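Local coordinates for protein putative glucarate dehydratase (Pseudomonas fluorescens, PDB 4IT1) that probably catalyses the magnesium-dependent dehydration of D-glucarate to 5-dehydro-4-deoxy-D-glucarate, as a member of the mandelate racemase/muconate lactonizing enzyme family, at residues P38-L41 / I46-P49; D185-A190 / Y372-P377; R202-Y207 / K233-Y238; S211-A216 / A367-Y372; S350-A355 / G385-V390. All blocks are in the same frame, centred on the assembly; numbering follows the deposited sequence.

Interaction 1: P38-L41 / I46-P49; sequences PPLL and IHEP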
# COMPACT_ATOMS: atom_id res chain seq x y z
N PRO A 38 -32.55 -7.21 -14.59
CA PRO A 38 -33.87 -6.61 -14.43
C PRO A 38 -33.95 -5.18 -15.01
O PRO A 38 -32.91 -4.54 -15.22
CB PRO A 38 -34.07 -6.57 -12.91
CG PRO A 38 -32.95 -7.36 -12.32
CD PRO A 38 -31.84 -7.35 -13.31
N PRO A 39 -35.18 -4.69 -15.26
CA PRO A 39 -35.40 -3.30 -15.67
C PRO A 39 -35.09 -2.32 -14.54
O PRO A 39 -35.98 -1.56 -14.11
CB PRO A 39 -36.89 -3.27 -16.03
CG PRO A 39 -37.49 -4.41 -15.26
CD PRO A 39 -36.43 -5.47 -15.29
N LEU A 40 -33.85 -2.33 -14.06
CA LEU A 40 -33.44 -1.47 -12.94
C LEU A 40 -33.25 -0.02 -13.37
O LEU A 40 -32.49 0.27 -14.29
CB LEU A 40 -32.17 -2.03 -12.28
CG LEU A 40 -32.25 -3.49 -11.81
CD1 LEU A 40 -30.90 -4.00 -11.29
CD2 LEU A 40 -33.35 -3.69 -10.76
N LEU A 41 -33.95 0.89 -12.69
CA LEU A 41 -33.89 2.32 -12.95
C LEU A 41 -32.74 2.99 -12.21
O LEU A 41 -32.46 2.66 -11.05
CB LEU A 41 -35.19 2.98 -12.53
CG LEU A 41 -36.45 2.75 -13.37
CD1 LEU A 41 -37.66 3.33 -12.64
CD2 LEU A 41 -36.31 3.38 -14.75
N ILE A 46 -32.10 3.41 -17.54
CA ILE A 46 -32.59 2.09 -17.17
C ILE A 46 -31.74 0.99 -17.79
O ILE A 46 -31.26 1.12 -18.92
CB ILE A 46 -34.07 1.87 -17.58
CG1 ILE A 46 -34.62 0.60 -16.91
CG2 ILE A 46 -34.21 1.80 -19.10
CD1 ILE A 46 -36.13 0.48 -16.92
N HIS A 47 -31.57 -0.09 -17.03
CA HIS A 47 -30.80 -1.24 -17.47
C HIS A 47 -31.41 -1.90 -18.70
O HIS A 47 -32.64 -1.90 -18.89
CB HIS A 47 -30.69 -2.25 -16.33
CG HIS A 47 -29.67 -1.89 -15.29
ND1 HIS A 47 -28.72 -2.78 -14.84
CD2 HIS A 47 -29.46 -0.74 -14.62
CE1 HIS A 47 -27.97 -2.19 -13.93
NE2 HIS A 47 -28.40 -0.95 -13.77
N GLU A 48 -30.53 -2.46 -19.52
CA GLU A 48 -30.91 -3.32 -20.63
C GLU A 48 -31.27 -4.71 -20.10
O GLU A 48 -30.78 -5.11 -19.03
CB GLU A 48 -29.73 -3.40 -21.60
CG GLU A 48 -29.56 -2.13 -22.42
CD GLU A 48 -28.15 -1.95 -22.92
OE1 GLU A 48 -27.90 -2.26 -24.10
OE2 GLU A 48 -27.29 -1.50 -22.13
N PRO A 49 -32.12 -5.46 -20.83
CA PRO A 49 -32.47 -6.81 -20.38
C PRO A 49 -31.27 -7.74 -20.23
O PRO A 49 -31.39 -8.81 -19.62
CB PRO A 49 -33.41 -7.32 -21.48
CG PRO A 49 -33.11 -6.46 -22.67
CD PRO A 49 -32.79 -5.11 -22.09

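Interaction 2: D185-A190 / Y372-P377; sequences DNWGEA and YPWQEP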
# COMPACT_ATOMS: atom_id res chain seq x y z
N ASP A 185 -39.06 -10.89 -14.71
CA ASP A 185 -38.47 -11.30 -13.43
C ASP A 185 -39.56 -11.42 -12.36
O ASP A 185 -40.63 -10.82 -12.49
CB ASP A 185 -37.37 -10.31 -12.99
CG ASP A 185 -37.92 -8.93 -12.64
OD1 ASP A 185 -38.63 -8.79 -11.62
OD2 ASP A 185 -37.64 -7.96 -13.37
N ASN A 186 -39.27 -12.16 -11.30
CA ASN A 186 -40.26 -12.39 -10.22
C ASN A 186 -40.45 -11.23 -9.23
O ASN A 186 -41.38 -11.25 -8.42
CB ASN A 186 -39.95 -13.70 -9.47
CG ASN A 186 -38.46 -13.98 -9.36
OD1 ASN A 186 -37.64 -13.06 -9.25
ND2 ASN A 186 -38.10 -15.26 -9.37
N TRP A 187 -39.58 -10.21 -9.32
CA TRP A 187 -39.59 -9.06 -8.39
C TRP A 187 -40.82 -8.16 -8.50
O TRP A 187 -41.25 -7.56 -7.51
CB TRP A 187 -38.32 -8.20 -8.57
CG TRP A 187 -37.01 -8.89 -8.28
CD1 TRP A 187 -36.24 -9.59 -9.17
CD2 TRP A 187 -36.33 -8.94 -7.03
NE1 TRP A 187 -35.12 -10.09 -8.54
CE2 TRP A 187 -35.15 -9.69 -7.22
CE3 TRP A 187 -36.60 -8.43 -5.74
CZ2 TRP A 187 -34.24 -9.95 -6.19
CZ3 TRP A 187 -35.70 -8.67 -4.72
CH2 TRP A 187 -34.53 -9.43 -4.95
N GLY A 188 -41.38 -8.04 -9.71
CA GLY A 188 -42.47 -7.09 -9.94
C GLY A 188 -41.96 -5.66 -9.98
O GLY A 188 -40.74 -5.43 -9.92
N GLU A 189 -42.87 -4.69 -10.06
CA GLU A 189 -42.47 -3.30 -10.15
C GLU A 189 -42.20 -2.70 -8.77
O GLU A 189 -42.68 -3.20 -7.75
CB GLU A 189 -43.50 -2.47 -10.94
CG GLU A 189 -44.72 -2.02 -10.16
CD GLU A 189 -45.52 -0.94 -10.88
OE1 GLU A 189 -45.42 -0.84 -12.13
OE2 GLU A 189 -46.26 -0.19 -10.21
N ALA A 190 -41.41 -1.63 -8.76
CA ALA A 190 -41.06 -0.94 -7.53
C ALA A 190 -40.94 0.56 -7.81
O ALA A 190 -39.90 1.04 -8.26
CB ALA A 190 -39.76 -1.49 -6.96
N TYR A 372 -25.48 -8.78 -6.12
CA TYR A 372 -25.70 -10.23 -6.15
C TYR A 372 -27.14 -10.75 -6.00
O TYR A 372 -27.51 -11.69 -6.70
CB TYR A 372 -24.79 -10.92 -5.14
CG TYR A 372 -24.26 -12.26 -5.59
CD1 TYR A 372 -23.41 -12.36 -6.69
CD2 TYR A 372 -24.60 -13.42 -4.89
CE1 TYR A 372 -22.91 -13.60 -7.09
CE2 TYR A 372 -24.11 -14.65 -5.28
CZ TYR A 372 -23.27 -14.74 -6.38
OH TYR A 372 -22.79 -15.98 -6.75
N PRO A 373 -27.94 -10.16 -5.09
CA PRO A 373 -29.37 -10.47 -5.05
C PRO A 373 -30.13 -10.36 -6.39
O PRO A 373 -31.19 -10.99 -6.55
CB PRO A 373 -29.95 -9.44 -4.06
CG PRO A 373 -28.78 -8.81 -3.38
CD PRO A 373 -27.52 -9.48 -3.85
N TRP A 374 -29.60 -9.58 -7.32
CA TRP A 374 -30.28 -9.34 -8.60
C TRP A 374 -29.98 -10.41 -9.63
O TRP A 374 -30.82 -10.71 -10.47
CB TRP A 374 -29.95 -7.95 -9.15
CG TRP A 374 -30.48 -6.88 -8.26
CD1 TRP A 374 -29.76 -6.09 -7.42
CD2 TRP A 374 -31.86 -6.53 -8.07
NE1 TRP A 374 -30.60 -5.23 -6.74
CE2 TRP A 374 -31.89 -5.48 -7.12
CE3 TRP A 374 -33.06 -6.98 -8.63
CZ2 TRP A 374 -33.09 -4.87 -6.71
CZ3 TRP A 374 -34.26 -6.37 -8.22
CH2 TRP A 374 -34.26 -5.34 -7.26
N GLN A 375 -28.77 -10.97 -9.56
CA GLN A 375 -28.36 -12.04 -10.47
C GLN A 375 -29.25 -13.26 -10.33
O GLN A 375 -29.55 -13.69 -9.21
CB GLN A 375 -26.88 -12.38 -10.28
CG GLN A 375 -25.95 -11.72 -11.29
CD GLN A 375 -26.24 -10.24 -11.51
OE1 GLN A 375 -26.83 -9.86 -12.52
NE2 GLN A 375 -25.84 -9.41 -10.56
N GLU A 376 -29.69 -13.79 -11.46
CA GLU A 376 -30.68 -14.86 -11.49
C GLU A 376 -30.09 -16.20 -11.03
O GLU A 376 -28.96 -16.54 -11.39
CB GLU A 376 -31.33 -14.98 -12.88
CG GLU A 376 -32.27 -13.82 -13.22
CD GLU A 376 -33.60 -13.87 -12.47
OE1 GLU A 376 -34.43 -12.96 -12.68
OE2 GLU A 376 -33.84 -14.80 -11.68
N PRO A 377 -30.87 -16.95 -10.21
CA PRO A 377 -30.47 -18.23 -9.63
C PRO A 377 -29.73 -19.17 -10.58
O PRO A 377 -28.80 -19.85 -10.16
CB PRO A 377 -31.81 -18.85 -9.22
CG PRO A 377 -32.66 -17.68 -8.87
CD PRO A 377 -32.20 -16.53 -9.73

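Interaction 3: R202-Y207 / K233-Y238; sequences RMIEAY and KAFPGY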
# COMPACT_ATOMS: atom_id res chain seq x y z
N ARG A 202 -37.96 -8.86 1.07
CA ARG A 202 -37.57 -10.05 0.32
C ARG A 202 -36.09 -10.35 0.47
O ARG A 202 -35.71 -11.49 0.70
CB ARG A 202 -37.93 -9.91 -1.16
CG ARG A 202 -37.30 -10.99 -2.03
CD ARG A 202 -37.88 -11.00 -3.43
NE ARG A 202 -37.11 -11.87 -4.31
CZ ARG A 202 -37.52 -12.27 -5.51
NH1 ARG A 202 -38.71 -11.89 -5.98
NH2 ARG A 202 -36.74 -13.06 -6.25
N MET A 203 -35.27 -9.30 0.36
CA MET A 203 -33.81 -9.44 0.43
C MET A 203 -33.32 -9.77 1.83
O MET A 203 -32.45 -10.63 2.01
CB MET A 203 -33.13 -8.16 -0.06
CG MET A 203 -33.15 -7.97 -1.56
SD MET A 203 -32.16 -6.54 -2.05
CE MET A 203 -32.25 -6.66 -3.83
N ILE A 204 -33.87 -9.06 2.82
CA ILE A 204 -33.54 -9.29 4.24
C ILE A 204 -33.91 -10.71 4.68
O ILE A 204 -33.11 -11.39 5.30
CB ILE A 204 -34.17 -8.21 5.16
CG1 ILE A 204 -33.57 -6.83 4.84
CG2 ILE A 204 -33.97 -8.57 6.63
CD1 ILE A 204 -34.24 -5.67 5.54
N GLU A 205 -35.13 -11.14 4.34
CA GLU A 205 -35.57 -12.53 4.56
C GLU A 205 -34.59 -13.55 3.96
O GLU A 205 -34.19 -14.50 4.63
CB GLU A 205 -37.00 -12.73 4.03
CG GLU A 205 -37.36 -14.15 3.57
CD GLU A 205 -37.64 -15.12 4.70
OE1 GLU A 205 -37.19 -16.29 4.62
OE2 GLU A 205 -38.31 -14.73 5.68
N ALA A 206 -34.19 -13.32 2.71
CA ALA A 206 -33.42 -14.31 1.95
C ALA A 206 -31.95 -14.33 2.31
O ALA A 206 -31.30 -15.38 2.22
CB ALA A 206 -33.60 -14.09 0.45
N TYR A 207 -31.40 -13.19 2.73
CA TYR A 207 -29.95 -13.06 2.87
C TYR A 207 -29.48 -12.54 4.23
O TYR A 207 -28.31 -12.69 4.60
CB TYR A 207 -29.39 -12.18 1.75
CG TYR A 207 -29.65 -12.71 0.35
CD1 TYR A 207 -28.84 -13.70 -0.21
CD2 TYR A 207 -30.71 -12.21 -0.42
CE1 TYR A 207 -29.08 -14.18 -1.49
CE2 TYR A 207 -30.95 -12.68 -1.70
CZ TYR A 207 -30.14 -13.67 -2.23
OH TYR A 207 -30.38 -14.14 -3.50
N LYS A 233 -39.26 3.33 9.05
CA LYS A 233 -40.44 2.89 9.79
C LYS A 233 -40.52 1.36 9.79
O LYS A 233 -40.69 0.75 10.84
CB LYS A 233 -41.70 3.50 9.18
CG LYS A 233 -42.95 3.31 10.02
CD LYS A 233 -44.16 3.91 9.33
CE LYS A 233 -45.44 3.59 10.10
NZ LYS A 233 -46.63 4.25 9.49
N ALA A 234 -40.37 0.76 8.61
CA ALA A 234 -40.45 -0.70 8.48
C ALA A 234 -39.28 -1.41 9.15
O ALA A 234 -39.44 -2.52 9.65
CB ALA A 234 -40.55 -1.10 7.02
N PHE A 235 -38.11 -0.77 9.13
CA PHE A 235 -36.90 -1.37 9.67
C PHE A 235 -36.14 -0.37 10.53
O PHE A 235 -35.37 0.44 10.01
CB PHE A 235 -35.97 -1.86 8.55
CG PHE A 235 -36.66 -2.69 7.49
CD1 PHE A 235 -36.84 -4.06 7.67
CD2 PHE A 235 -37.09 -2.11 6.31
CE1 PHE A 235 -37.46 -4.82 6.70
CE2 PHE A 235 -37.71 -2.87 5.33
CZ PHE A 235 -37.89 -4.23 5.52
N PRO A 236 -36.37 -0.40 11.86
CA PRO A 236 -35.59 0.44 12.77
C PRO A 236 -34.24 -0.22 13.08
O PRO A 236 -34.10 -1.44 12.95
CB PRO A 236 -36.46 0.50 14.03
CG PRO A 236 -37.79 -0.08 13.65
CD PRO A 236 -37.48 -1.06 12.56
N GLY A 237 -33.26 0.59 13.46
CA GLY A 237 -31.91 0.09 13.75
C GLY A 237 -31.20 -0.48 12.54
O GLY A 237 -30.12 -1.07 12.65
N TYR A 238 -31.82 -0.33 11.37
CA TYR A 238 -31.17 -0.64 10.10
C TYR A 238 -30.51 0.64 9.56
O TYR A 238 -31.20 1.64 9.31
CB TYR A 238 -32.17 -1.21 9.10
CG TYR A 238 -32.41 -2.70 9.25
CD1 TYR A 238 -33.34 -3.20 10.17
CD2 TYR A 238 -31.69 -3.61 8.48
CE1 TYR A 238 -33.56 -4.57 10.30
CE2 TYR A 238 -31.89 -4.98 8.60
CZ TYR A 238 -32.82 -5.45 9.51
OH TYR A 238 -33.01 -6.81 9.63

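Interaction 4: S211-A216 / A367-Y372; sequences SIKLKA and ACDTHY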
# COMPACT_ATOMS: atom_id res chain seq x y z
N SER A 211 -28.02 -3.82 6.82
CA SER A 211 -28.04 -2.42 6.38
C SER A 211 -28.66 -2.28 4.98
O SER A 211 -28.70 -3.25 4.22
CB SER A 211 -26.64 -1.82 6.40
OG SER A 211 -25.72 -2.69 5.75
N ILE A 212 -29.14 -1.09 4.65
CA ILE A 212 -29.82 -0.86 3.38
C ILE A 212 -29.27 0.35 2.58
O ILE A 212 -29.11 1.46 3.12
CB ILE A 212 -31.34 -0.69 3.57
CG1 ILE A 212 -31.94 -1.88 4.34
CG2 ILE A 212 -32.04 -0.56 2.23
CD1 ILE A 212 -33.31 -1.61 4.93
N LYS A 213 -28.98 0.11 1.29
CA LYS A 213 -28.66 1.20 0.35
C LYS A 213 -29.67 1.29 -0.79
O LYS A 213 -29.86 0.33 -1.55
CB LYS A 213 -27.25 1.04 -0.24
CG LYS A 213 -26.89 2.14 -1.24
CD LYS A 213 -25.40 2.19 -1.53
CE LYS A 213 -24.64 2.89 -0.42
NZ LYS A 213 -23.21 2.46 -0.44
N LEU A 214 -30.31 2.46 -0.92
CA LEU A 214 -31.21 2.71 -2.04
C LEU A 214 -30.54 3.45 -3.22
O LEU A 214 -29.92 4.50 -3.04
CB LEU A 214 -32.43 3.50 -1.57
CG LEU A 214 -33.43 3.91 -2.65
CD1 LEU A 214 -34.29 2.73 -3.08
CD2 LEU A 214 -34.29 5.07 -2.18
N LYS A 215 -30.69 2.89 -4.43
CA LYS A 215 -30.27 3.57 -5.66
C LYS A 215 -31.24 4.71 -5.98
O LYS A 215 -32.39 4.46 -6.36
CB LYS A 215 -30.19 2.60 -6.83
CG LYS A 215 -29.79 3.27 -8.15
CD LYS A 215 -28.31 3.09 -8.48
CE LYS A 215 -27.40 3.88 -7.55
NZ LYS A 215 -25.97 3.53 -7.75
N ALA A 216 -30.77 5.94 -5.84
CA ALA A 216 -31.66 7.10 -5.95
C ALA A 216 -31.39 7.99 -7.18
O ALA A 216 -30.84 7.53 -8.18
CB ALA A 216 -31.64 7.92 -4.67
N ALA A 367 -20.56 -1.68 5.94
CA ALA A 367 -20.92 -2.83 5.13
C ALA A 367 -20.68 -2.53 3.65
O ALA A 367 -20.89 -1.41 3.19
CB ALA A 367 -22.38 -3.21 5.36
N CYS A 368 -20.24 -3.55 2.93
CA CYS A 368 -19.89 -3.42 1.52
C CYS A 368 -21.11 -3.42 0.60
O CYS A 368 -22.24 -3.65 1.05
CB CYS A 368 -18.91 -4.51 1.13
SG CYS A 368 -17.36 -4.41 2.04
N ASP A 369 -20.87 -3.14 -0.68
CA ASP A 369 -21.94 -3.03 -1.69
C ASP A 369 -21.89 -4.17 -2.68
O ASP A 369 -20.81 -4.53 -3.17
CB ASP A 369 -21.85 -1.70 -2.45
CG ASP A 369 -22.48 -0.54 -1.70
OD1 ASP A 369 -23.63 -0.69 -1.23
OD2 ASP A 369 -21.84 0.52 -1.62
N THR A 370 -23.06 -4.72 -3.00
CA THR A 370 -23.15 -5.83 -3.96
C THR A 370 -24.47 -5.82 -4.73
O THR A 370 -25.50 -5.32 -4.25
CB THR A 370 -22.91 -7.20 -3.28
OG1 THR A 370 -22.60 -8.18 -4.29
CG2 THR A 370 -24.14 -7.66 -2.48
N HIS A 371 -24.43 -6.37 -5.94
CA HIS A 371 -25.60 -6.46 -6.81
C HIS A 371 -26.21 -7.87 -6.77
O HIS A 371 -27.30 -8.10 -7.28
CB HIS A 371 -25.21 -6.10 -8.25
CG HIS A 371 -25.37 -4.64 -8.58
ND1 HIS A 371 -24.83 -3.64 -7.80
CD2 HIS A 371 -25.98 -4.03 -9.61
CE1 HIS A 371 -25.12 -2.47 -8.33
NE2 HIS A 371 -25.82 -2.67 -9.44
N TYR A 372 -25.48 -8.78 -6.12
CA TYR A 372 -25.70 -10.23 -6.15
C TYR A 372 -27.14 -10.75 -6.00
O TYR A 372 -27.51 -11.69 -6.70
CB TYR A 372 -24.79 -10.92 -5.14
CG TYR A 372 -24.26 -12.26 -5.59
CD1 TYR A 372 -23.41 -12.36 -6.69
CD2 TYR A 372 -24.60 -13.42 -4.89
CE1 TYR A 372 -22.91 -13.60 -7.09
CE2 TYR A 372 -24.11 -14.65 -5.28
CZ TYR A 372 -23.27 -14.74 -6.38
OH TYR A 372 -22.79 -15.98 -6.75
O HOH W 1 -23.53 -0.16 1.47

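Interaction 5: S350-A355 / G385-V390; sequences SLMAMA and GKLPIV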
# COMPACT_ATOMS: atom_id res chain seq x y z
N SER A 350 -16.02 -12.03 -8.71
CA SER A 350 -15.84 -10.67 -8.22
C SER A 350 -16.18 -10.58 -6.73
O SER A 350 -15.41 -10.00 -5.95
CB SER A 350 -16.70 -9.68 -9.02
OG SER A 350 -16.12 -9.43 -10.29
N LEU A 351 -17.31 -11.17 -6.35
CA LEU A 351 -17.79 -11.13 -4.98
C LEU A 351 -16.72 -11.62 -4.01
O LEU A 351 -16.54 -11.04 -2.94
CB LEU A 351 -19.09 -11.92 -4.83
CG LEU A 351 -19.87 -11.87 -3.51
CD1 LEU A 351 -20.30 -10.45 -3.14
CD2 LEU A 351 -21.08 -12.79 -3.56
N MET A 352 -15.98 -12.66 -4.40
CA MET A 352 -14.97 -13.26 -3.54
C MET A 352 -13.66 -12.49 -3.49
O MET A 352 -13.06 -12.35 -2.41
CB MET A 352 -14.72 -14.74 -3.88
CG MET A 352 -15.84 -15.67 -3.44
SD MET A 352 -16.22 -15.55 -1.67
CE MET A 352 -17.98 -15.85 -1.69
N ALA A 353 -13.20 -12.00 -4.64
CA ALA A 353 -12.02 -11.14 -4.70
C ALA A 353 -12.25 -9.92 -3.83
O ALA A 353 -11.42 -9.57 -2.98
CB ALA A 353 -11.72 -10.73 -6.13
N MET A 354 -13.40 -9.29 -4.01
CA MET A 354 -13.83 -8.19 -3.18
C MET A 354 -13.83 -8.59 -1.69
O MET A 354 -13.23 -7.89 -0.87
CB MET A 354 -15.20 -7.68 -3.62
CG MET A 354 -15.72 -6.52 -2.77
SD MET A 354 -17.31 -5.84 -3.27
CE MET A 354 -18.27 -7.32 -3.57
N ALA A 355 -14.48 -9.71 -1.36
CA ALA A 355 -14.60 -10.15 0.05
C ALA A 355 -13.24 -10.39 0.70
O ALA A 355 -13.00 -9.95 1.82
CB ALA A 355 -15.49 -11.38 0.17
N GLY A 385 -23.60 -23.03 -8.23
CA GLY A 385 -24.46 -21.89 -8.56
C GLY A 385 -24.16 -20.71 -7.67
O GLY A 385 -22.99 -20.45 -7.34
N LYS A 386 -25.21 -20.00 -7.25
CA LYS A 386 -25.05 -18.77 -6.46
C LYS A 386 -24.46 -19.00 -5.06
O LYS A 386 -24.93 -19.85 -4.30
CB LYS A 386 -26.34 -17.95 -6.39
CG LYS A 386 -26.55 -17.04 -7.59
CD LYS A 386 -26.98 -15.63 -7.19
CE LYS A 386 -28.40 -15.60 -6.66
NZ LYS A 386 -28.87 -14.20 -6.45
N LEU A 387 -23.41 -18.23 -4.77
CA LEU A 387 -22.75 -18.22 -3.47
C LEU A 387 -23.70 -17.84 -2.34
O LEU A 387 -24.64 -17.07 -2.56
CB LEU A 387 -21.57 -17.25 -3.50
CG LEU A 387 -20.18 -17.86 -3.67
CD1 LEU A 387 -20.22 -19.30 -4.19
CD2 LEU A 387 -19.33 -16.96 -4.56
N PRO A 388 -23.45 -18.38 -1.14
CA PRO A 388 -24.34 -18.12 -0.01
C PRO A 388 -24.05 -16.78 0.64
O PRO A 388 -22.88 -16.39 0.76
CB PRO A 388 -24.02 -19.27 0.97
CG PRO A 388 -22.98 -20.12 0.31
CD PRO A 388 -22.35 -19.28 -0.75
N ILE A 389 -25.10 -16.08 1.04
CA ILE A 389 -24.96 -14.90 1.89
C ILE A 389 -25.79 -15.10 3.15
O ILE A 389 -27.02 -14.94 3.15
CB ILE A 389 -25.34 -13.59 1.16
CG1 ILE A 389 -24.45 -13.39 -0.08
CG2 ILE A 389 -25.22 -12.41 2.11
CD1 ILE A 389 -24.93 -12.31 -1.03
N VAL A 390 -25.10 -15.48 4.22
CA VAL A 390 -25.75 -15.82 5.48
C VAL A 390 -25.57 -14.69 6.48
O VAL A 390 -24.44 -14.28 6.77
CB VAL A 390 -25.19 -17.12 6.09
CG1 VAL A 390 -26.26 -17.76 6.97
CG2 VAL A 390 -24.71 -18.10 5.02

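Interaction 1: P38-L41 / I46-P49
Leu40 and His47 meet in the capping-domain loop between strands 25-36 and 50-60, where it folds back on itself beside the active-site pocket. The backbone N of His47 donates to Leu40 O at 2.9 Å, a nearly straight bond (164° at the hydrogen), and Leu41 and Ile46 form a single beta bridge beside it. An inverse gamma turn centred on Pro39, whose ring restricts phi, bends the chain just ahead. Leu40 CB lies over one face of the imidazole, 4.0 Å from the ring centroid of His47, a CH-pi contact shifted toward the rim. Ile46 has CG1 anti to its backbone N (chi1 -168°), which sends CD1 between Leu41 CD2, 3.6 Å away, and the CB of Pro39; the branched chains of Ile46 and Leu41 and the compact proline ring fill this buried spot. The imidazole bonds through ND1 to Asp37 and through NE2 to a bound tartrate, probably from the crystallisation liquor. Replacing His47 by alanine would take away one hydrogen-bonding partner each from Asp37 and the tartrate, and is likely to leave Leu40 CB without the flat face it rests on. With a carboxylate at one nitrogen, a ligand at the other and an aliphatic carbon over its face, the ring is held in a fixed orientation at the pocket, consistent with a part in holding an acidic substrate.

Interaction 2: D185-A190 / Y372-P377
Aromatic packing carries most of this contact: Trp187 and Trp374 meet obliquely, their six-membered rings 4.4 Å apart between centroids and their planes at 39°. Trp374 presents the CE3-CZ3 side of its benzo ring, and CZ3 comes over the middle of the Trp187 indole, 3.5 Å from CD2 of Trp187. With CG anti to the carbonyl carbon (chi1 -62°), Trp187 swings its indole out from the loop to reach this neighbour. At the edge of the Trp187 ring, near its plane, CZ2 sits 3.2 Å from Pro373 O. The two loops follow strand 163-170 and helix 348-360, so the pairing joins segments far apart in sequence beside the barrel of the enolase C-terminal domain. Arg202 of helix 193-207 adds a cation-pi contact to Trp187, and Trp374 NE1 is bonded to Tyr169 O. Were Trp187 an alanine, a gap would probably open beside Trp374 and Arg202 would lack its cation-pi partner. Asp185 meets Glu376 only through CB, 4.0 Å from Glu376 OE1; the two carboxylates, of like charge, stay apart, and Asp185 OD2 turns to a salt bridge with Lys173. Asp185 OD1 accepts weak bonds from the backbone N of Trp187 and of Gly188.

Interaction 3: R202-Y207 / K233-Y238
Ile204 points its long branch into the angle between two aromatic rings, Phe235 and Tyr238, both of which come at it from the opposite direction. The methyl CD1 stands over one face of the Phe235 ring, 3.9 Å from its centroid and 25° off the ring normal, a CH-pi contact displaced toward the rim; the closest approach is Ile204 CD1 to Phe235 CE1 at 3.5 Å. The same methyl meets Tyr238 obliquely, lying 3.9 Å from CE2 of Tyr238. The shorter branch of the isoleucine, CG2, goes to the phenol end of that tyrosine instead, with Ile204 CG2 and Tyr238 OH 3.6 Å apart. This division of labour follows from the torsions: CG1 is anti to the carbonyl carbon (chi1 -64°) and chi2 is extended at 172°, so that CD1 is carried well away from the helix, while CG2 stays close to it. A beta-branched residue thus serves two rings at once. The rings also pack on each other, for Phe235 CD1 lies above one face of the Tyr238 ring, toward its rim. Phe235 is the first residue to leave helical geometry after helix 221-234, and Gly237, with its positive phi, lets the chain turn between the two aromatics. The contact is plain apolar packing near the surface, away from the annotated sites. It joins the last turn of helix 193-207 to the loop that leaves helix 221-234 for strand 240-243, and Ile212 of strand 212-215 packs under both Ile204 and Phe235, as helices of a beta/alpha barrel lie against its strands.

Interaction 4: S211-A216 / A367-Y372
Ser211, just ahead of strand 212-215, touches the loop 367-372 through its hydroxyl: OG lies 3.4 Å from CB of Ala367, whose small methyl fits against it. Two residues on, Lys213 makes the main link. CG anti to the backbone N (chi1 179°) and an extended chi2 carry its CD to 3.4 Å from Asp369 OD1; the bend at chi3 (-78°) then turns CE and the ammonium toward OD2. The two side chains cross at about a right angle, and Lys213 NZ forms a salt bridge with Asp369 OD2 at 2.7 Å, using the syn lone pair of that oxygen. A water bridges the pair, accepting from Lys213 NZ and donating to Asp369 OD1 at 2.8 Å, with a weak bond to Ala367 O. Lys213 NZ also bonds to Tyr266 OH and forms a long, weak ion pair with Glu268, a ligand of the magnesium ion. Lys215, one of two predicted proton acceptors, bonds through NZ to Tyr169 OH and weakly to Asp243, another magnesium ligand; Asp369 touches the other acceptor, His342. Lys213 and Lys215, alternate inward-facing residues of one barrel strand, form a Lys-x-Lys motif as in mandelate racemase relatives. A long lysine suits Lys213, reaching several acceptors from a buried strand. The bridge pairs two buried charges; Lys213, second shell to the metal through Glu268, would be expected to offset some negative charge there.

Interaction 5: S350-A355 / G385-V390
Helix 348-360, one of the outer helices of the C-terminal barrel domain, meets the loop 385-390 that leads toward strand 393-395, and Leu387 is the loop residue that bridges to it. Leu387 and Met352 reach toward each other tip to tip: the methyl CE of Met352 lies 3.4 Å from CD2 of Leu387, tighter than carbon atoms usually pack, and 3.6 Å from CG of Leu387. Chi1 already puts CG of Met352 3.9 Å from CD2 of Leu387; bends at chi2 (-55°) and chi3 then curl the methyl CE onto the same group. An unbranched, pliable methionine is well suited to such a fit. One residue earlier on the helix, Leu351 makes a looser contact, its CD2 4.5 Å from CB of Leu387. The loop is held by polar bonds too, since Leu387 N donates to Tyr372 OH and the ammonium of Lys386 bonds to the carbonyl oxygens of Tyr372 and Gln375. Met352 packs in addition on Val394 of strand 393-395, and Leu351 on Phe166 of strand 163-170. The contact is apolar packing of a barrel helix against the loop that leads into strand 393-395, in the beta/alpha-barrel domain of the enolase superfamily.

Overall arrangement
Interaction 1 comes first along the chain, in the N-terminal domain; interactions 3 and 4 fall within the span of interaction 2 and cross each other, and interaction 5 crosses 2 and 4. Interactions 1 and 2 lie about 11 Å apart between centres and touch where Pro38 and Leu40 pack on Trp374, so the capping loop rests on barrel-side loops. Helix 193-207 ties interaction 2 to interaction 3. Interactions 3 and 4, about 12 Å apart between centres, share the run from that helix through strand 212-215 to helix 221-234. Tyr372 belongs to interactions 2 and 4 and contacts interaction 5. Interactions 1, 2 and 4 lie near the predicted active site; 3 and 5 pack helices and loops farther out.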